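Long-range contact in transcriptional regulator (Mesorhizobium loti, PDB 3BHQ), which probably binds cis-regulatory DNA as a TetR-family transcription factor: residues T22-S27 with E36-K41. Numbering follows the deposited sequence.
Sequences TAAFIS and EEIATK. With EDO (1,2-ethanediol), chain E; EDO (1,2-ethanediol), chain K.
In the N-terminal DNA-binding domain, helix 35-42, the first of the predicted helix-turn-helix, packs on helix 9-28 before it through Ala24 and Ile38, with Phe25 on the inner flank and Lys41 on the outer. The axes of 22-27 and 36-41 run 10.2 Å apart at closest approach, with 129° between their directions, and Ala24 and Ile38 are the nearest pair along the backbones. The methyl CB of Ala24 meets Ile38 CG1 at 3.9 Å. CG1 of Ile38 stands beside its own backbone N (chi1 -69°), and CD1 beyond it reaches CZ at the tip of Phe25, 4.1 Å away, the two side chains crossing at about a right angle. Behind this pair the core is completed by helix 56-83: Phe25 stacks on the ring of Phe60, and Ile38 touches Leu59, while Thr33 of the preceding loop touches Ala24, Phe25 and Ile38. On the outer flank Lys41 stretches across to helix 9-28, its CG anti to the backbone N (chi1 -176°), and CE lies 3.5 Å from Ala23 CB. The Lys41 side chain bends at its last torsion, and NZ of Lys41 donates a hydrogen bond of 2.8 Å to O1 of the chain E 1,2-ethanediol, probably from the crystallisation liquor. That molecule also rests against Ser27, its C1 3.4 Å from Ser27 CB. Across the segments themselves the contact is apolar: two alanines of helix 9-28 meet Ile38 and the Lys41 methylenes, and Phe25 adds its ring tip, within the three-helix DNA-binding domain of the TetR family.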
ATOM      1  N   THR A  22      17.508   8.081 -11.694  1.00 18.32           N
ATOM      2  CA  THR A  22      16.456   7.086 -11.353  1.00 20.02           C
ATOM      3  C   THR A  22      17.058   5.706 -11.144  1.00 22.41           C
ATOM      4  O   THR A  22      16.842   5.065 -10.108  1.00 23.44           O
ATOM      5  CB  THR A  22      15.377   6.994 -12.434  1.00 20.95           C
ATOM      6  OG1 THR A  22      14.767   8.279 -12.676  1.00 21.22           O
ATOM      7  CG2 THR A  22      14.266   6.000 -12.009  1.00 22.61           C
ATOM      8  N   ALA A  23      17.913   5.304 -12.083  1.00 21.34           N
ATOM      9  CA  ALA A  23      18.602   4.002 -11.965  1.00 20.63           C
ATOM     10  C   ALA A  23      19.542   3.958 -10.753  1.00 22.22           C
ATOM     11  O   ALA A  23      19.616   2.957 -10.034  1.00 23.65           O
ATOM     12  CB  ALA A  23      19.374   3.695 -13.261  1.00 22.99           C
ATOM     13  N   ALA A  24      20.287   5.050 -10.540  1.00 20.44           N
ATOM     14  CA  ALA A  24      21.253   5.147  -9.424  1.00 20.84           C
ATOM     15  C   ALA A  24      20.577   5.063  -8.062  1.00 22.71           C
ATOM     16  O   ALA A  24      21.008   4.300  -7.190  1.00 24.41           O
ATOM     17  CB  ALA A  24      22.109   6.447  -9.534  1.00 21.13           C
ATOM     18  N   PHE A  25      19.525   5.865  -7.874  1.00 22.52           N
ATOM     19  CA  PHE A  25      18.752   5.799  -6.634  1.00 22.80           C
ATOM     20  C   PHE A  25      18.151   4.408  -6.388  1.00 22.26           C
ATOM     21  O   PHE A  25      18.250   3.912  -5.280  1.00 26.56           O
ATOM     22  CB  PHE A  25      17.645   6.866  -6.574  1.00 22.37           C
ATOM     23  CG  PHE A  25      18.138   8.283  -6.461  1.00 21.98           C
ATOM     24  CD1 PHE A  25      19.107   8.630  -5.512  1.00 22.32           C
ATOM     25  CD2 PHE A  25      17.583   9.300  -7.240  1.00 22.22           C
ATOM     26  CE1 PHE A  25      19.556   9.935  -5.393  1.00 23.39           C
ATOM     27  CE2 PHE A  25      18.021  10.637  -7.110  1.00 21.32           C
ATOM     28  CZ  PHE A  25      19.004  10.947  -6.179  1.00 22.17           C
ATOM     29  N   ILE A  26      17.593   3.790  -7.419  1.00 22.63           N
ATOM     30  CA  ILE A  26      17.029   2.418  -7.279  1.00 23.38           C
ATOM     31  C   ILE A  26      18.114   1.414  -6.909  1.00 28.90           C
ATOM     32  O   ILE A  26      17.943   0.613  -5.993  1.00 29.66           O
ATOM     33  CB  ILE A  26      16.243   2.000  -8.529  1.00 23.86           C
ATOM     34  CG1 ILE A  26      14.943   2.806  -8.585  1.00 25.34           C
ATOM     35  CG2 ILE A  26      15.993   0.451  -8.540  1.00 26.65           C
ATOM     36  CD1 ILE A  26      14.129   2.689  -9.860  1.00 26.79           C
ATOM     37  N   SER A  27      19.263   1.512  -7.565  1.00 27.11           N
ATOM     38  CA  SER A  27      20.360   0.594  -7.320  1.00 27.11           C
ATOM     39  C   SER A  27      21.069   0.777  -5.978  1.00 28.14           C
ATOM     40  O   SER A  27      21.412  -0.192  -5.328  1.00 31.17           O
ATOM     41  CB  SER A  27      21.376   0.723  -8.478  1.00 28.06           C
ATOM     42  OG  SER A  27      22.489  -0.138  -8.306  1.00 36.90           O
ATOM     43  N   GLU A  36      27.949  13.541  -8.366  1.00 25.03           N
ATOM     44  CA  GLU A  36      29.118  13.257  -9.191  1.00 25.52           C
ATOM     45  C   GLU A  36      28.972  11.917  -9.923  1.00 23.52           C
ATOM     46  O   GLU A  36      29.219  11.829 -11.133  1.00 24.10           O
ATOM     47  CB  GLU A  36      30.412  13.313  -8.339  1.00 26.67           C
ATOM     48  CG  GLU A  36      30.750  14.731  -7.747  1.00 38.06           C
ATOM     49  CD  GLU A  36      29.871  15.217  -6.557  1.00 44.09           C
ATOM     50  OE1 GLU A  36      29.127  14.408  -5.934  1.00 36.12           O
ATOM     51  OE2 GLU A  36      29.922  16.434  -6.253  1.00 41.10           O
ATOM     52  N   GLU A  37      28.525  10.881  -9.214  1.00 22.88           N
ATOM     53  CA  GLU A  37      28.300   9.568  -9.825  1.00 24.33           C
ATOM     54  C   GLU A  37      27.166   9.585 -10.864  1.00 21.91           C
ATOM     55  O   GLU A  37      27.252   8.938 -11.912  1.00 22.24           O
ATOM     56  CB  GLU A  37      28.041   8.507  -8.741  1.00 27.80           C
ATOM     57  CG  GLU A  37      29.307   8.238  -7.904  1.00 31.49           C
ATOM     58  CD  GLU A  37      29.032   7.505  -6.610  1.00 31.67           C
ATOM     59  OE1 GLU A  37      28.386   8.098  -5.727  1.00 38.34           O
ATOM     60  OE2 GLU A  37      29.510   6.363  -6.455  1.00 38.08           O
ATOM     61  N   ILE A  38      26.089  10.321 -10.561  1.00 20.58           N
ATOM     62  CA  ILE A  38      24.971  10.474 -11.489  1.00 20.28           C
ATOM     63  C   ILE A  38      25.418  11.207 -12.760  1.00 19.08           C
ATOM     64  O   ILE A  38      25.069  10.794 -13.878  1.00 20.27           O
ATOM     65  CB  ILE A  38      23.759  11.177 -10.814  1.00 19.18           C
ATOM     66  CG1 ILE A  38      23.147  10.217  -9.770  1.00 21.97           C
ATOM     67  CG2 ILE A  38      22.679  11.549 -11.854  1.00 20.12           C
ATOM     68  CD1 ILE A  38      22.235  10.880  -8.765  1.00 20.57           C
ATOM     69  N   ALA A  39      26.218  12.266 -12.581  1.00 19.90           N
ATOM     70  CA  ALA A  39      26.762  13.018 -13.716  1.00 19.23           C
ATOM     71  C   ALA A  39      27.524  12.078 -14.639  1.00 20.50           C
ATOM     72  O   ALA A  39      27.297  12.055 -15.857  1.00 18.64           O
ATOM     73  CB  ALA A  39      27.687  14.183 -13.250  1.00 20.01           C
ATOM     74  N   THR A  40      28.410  11.274 -14.059  1.00 18.87           N
ATOM     75  CA  THR A  40      29.204  10.320 -14.836  1.00 21.14           C
ATOM     76  C   THR A  40      28.321   9.316 -15.583  1.00 21.79           C
ATOM     77  O   THR A  40      28.496   9.108 -16.780  1.00 22.85           O
ATOM     78  CB  THR A  40      30.210   9.602 -13.933  1.00 22.12           C
ATOM     79  OG1 THR A  40      31.073  10.578 -13.349  1.00 25.09           O
ATOM     80  CG2 THR A  40      31.028   8.588 -14.721  1.00 24.23           C
ATOM     81  N   LYS A  41      27.353   8.738 -14.873  1.00 21.68           N
ATOM     82  CA  LYS A  41      26.427   7.769 -15.454  1.00 23.90           C
ATOM     83  C   LYS A  41      25.615   8.366 -16.608  1.00 22.06           C
ATOM     84  O   LYS A  41      25.333   7.684 -17.593  1.00 25.43           O
ATOM     85  CB  LYS A  41      25.524   7.214 -14.351  1.00 24.78           C
ATOM     86  CG  LYS A  41      24.565   6.127 -14.753  1.00 28.37           C
ATOM     87  CD  LYS A  41      23.710   5.736 -13.545  1.00 32.61           C
ATOM     88  CE  LYS A  41      22.661   4.713 -13.926  1.00 35.65           C
ATOM     89  NZ  LYS A  41      23.335   3.427 -14.334  1.00 42.28           N
TER
HETATM   90  C1  EDO E 213      23.068   2.003 -11.102  1.00 46.80           C
HETATM   91  O1  EDO E 213      23.003   1.438 -12.418  1.00 57.40           O
HETATM   92  C2  EDO E 213      23.923   3.261 -11.095  1.00 40.84           C
HETATM   93  O2  EDO E 213      24.625   3.425  -9.862  1.00 32.73           O
HETATM   94  C1  EDO K 219      18.385   0.754  -2.151  1.00 53.38           C
HETATM   95  O1  EDO K 219      17.679   0.527  -0.930  1.00 49.83           O
HETATM   96  C2  EDO K 219      18.980  -0.548  -2.664  1.00 52.68           C
HETATM   97  O2  EDO K 219      20.354  -0.618  -2.278  1.00 57.85           O